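Side-chain contact in tail spike protein gp49 (Pseudomonas phage LKA1, PDB 4RU4), which probably cleaves the O-specific polysaccharide of its Pseudomonas host as a lyase, helping the phage to enter the cell: residues B[190-193]-B[194-197]. Residues are numbered along the deposited sequence; the frame is centred on the assembly and turned at random.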
loop_
_atom_site.group_PDB
_atom_site.type_symbol
_atom_site.label_atom_id
_atom_site.label_comp_id
_atom_site.label_asym_id
_atom_site.label_seq_id
_atom_site.Cartn_x
_atom_site.Cartn_y
_atom_site.Cartn_z
ATOM N N ALA B 190 0.169 -10.618 28.463
ATOM C CA ALA B 190 0.193 -10.557 29.913
ATOM C C ALA B 190 1.283 -11.500 30.388
ATOM O O ALA B 190 1.557 -12.512 29.722
ATOM C CB ALA B 190 -1.176 -11.026 30.464
ATOM N N TYR B 191 1.898 -11.189 31.530
ATOM C CA TYR B 191 2.954 -12.023 32.120
ATOM C C TYR B 191 2.743 -12.186 33.623
ATOM O O TYR B 191 2.460 -11.200 34.327
ATOM C CB TYR B 191 4.338 -11.418 31.869
ATOM C CG TYR B 191 4.571 -11.242 30.391
ATOM C CD1 TYR B 191 4.893 -12.333 29.594
ATOM C CD2 TYR B 191 4.388 -10.002 29.789
ATOM C CE1 TYR B 191 5.062 -12.191 28.231
ATOM C CE2 TYR B 191 4.533 -9.846 28.414
ATOM C CZ TYR B 191 4.874 -10.945 27.636
ATOM O OH TYR B 191 5.015 -10.792 26.263
ATOM N N ASP B 192 2.883 -13.431 34.083
ATOM C CA ASP B 192 2.955 -13.790 35.502
ATOM C C ASP B 192 4.380 -13.468 35.942
ATOM O O ASP B 192 5.340 -14.016 35.384
ATOM C CB ASP B 192 2.689 -15.293 35.645
ATOM C CG ASP B 192 2.705 -15.782 37.100
ATOM O OD1 ASP B 192 3.278 -15.109 37.985
ATOM O OD2 ASP B 192 2.137 -16.872 37.345
ATOM N N GLY B 193 4.512 -12.577 36.926
ATOM C CA GLY B 193 5.812 -12.080 37.329
ATOM C C GLY B 193 6.727 -13.208 37.762
ATOM O O GLY B 193 7.952 -13.112 37.637
ATOM N N ALA B 194 6.133 -14.287 38.263
ATOM C CA ALA B 194 6.913 -15.407 38.763
ATOM C C ALA B 194 7.453 -16.291 37.655
ATOM O O ALA B 194 8.217 -17.223 37.920
ATOM C CB ALA B 194 6.083 -16.245 39.742
ATOM N N THR B 195 7.052 -16.030 36.419
ATOM C CA THR B 195 7.462 -16.902 35.320
ATOM C C THR B 195 8.397 -16.268 34.282
ATOM O O THR B 195 8.789 -16.942 33.316
ATOM C CB THR B 195 6.247 -17.396 34.560
ATOM O OG1 THR B 195 5.614 -16.267 33.943
ATOM C CG2 THR B 195 5.272 -18.046 35.503
ATOM N N VAL B 196 8.748 -14.992 34.444
ATOM C CA VAL B 196 9.563 -14.324 33.423
ATOM C C VAL B 196 10.901 -13.842 33.984
ATOM O O VAL B 196 11.009 -13.523 35.175
ATOM C CB VAL B 196 8.806 -13.149 32.726
ATOM C CG1 VAL B 196 7.740 -13.681 31.749
ATOM C CG2 VAL B 196 8.137 -12.226 33.752
ATOM N N ALA B 197 11.917 -13.827 33.124
ATOM C CA ALA B 197 13.204 -13.225 33.426
ATOM C C ALA B 197 13.354 -12.039 32.480
ATOM O O ALA B 197 12.973 -12.126 31.310
ATOM C CB ALA B 197 14.331 -14.217 33.173
HETATM O O HOH W 1 3.582 -15.628 32.340
HETATM O O HOH W 2 9.986 -11.386 36.788
#
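D192 and T195 face each other across a type I beta turn, identified by the phi/psi pairs of G193 and A194 and by the T195 N to D192 O hydrogen bond of 2.8 Å. An Asx turn overlaps it: with CG anti to the backbone N (chi1 -179°) and so beside the carbonyl carbon, D192 turns OD1 toward the chain that follows, where A194 N donates to OD1 at 3.0 Å from above the carboxylate plane, 42° out of it. T195 also bonds D192 O through its hydroxyl, OG1 to O being 2.7 Å. That carbonyl oxygen thus receives two donors from one residue: N stands well above the carbonyl plane, whereas OG1 is tilted only 15° from it. The D192 and T195 side chains cross at about a right angle, and T195 CG2 rests 3.8 Å from D192 CG. Beside the turn, V196 CG1 approaches the Y191 ring obliquely, 3.8 Å from CD1. Both of these side chains are buried and touch I150, so the loop packs on strand 147-151 within the Ig-like domain; Y191 OH is hydrogen-bonded to E169 OE2. A water gives a proton to T195 OG1 at 2.7 Å and accepts one from D192 N at 2.9 Å.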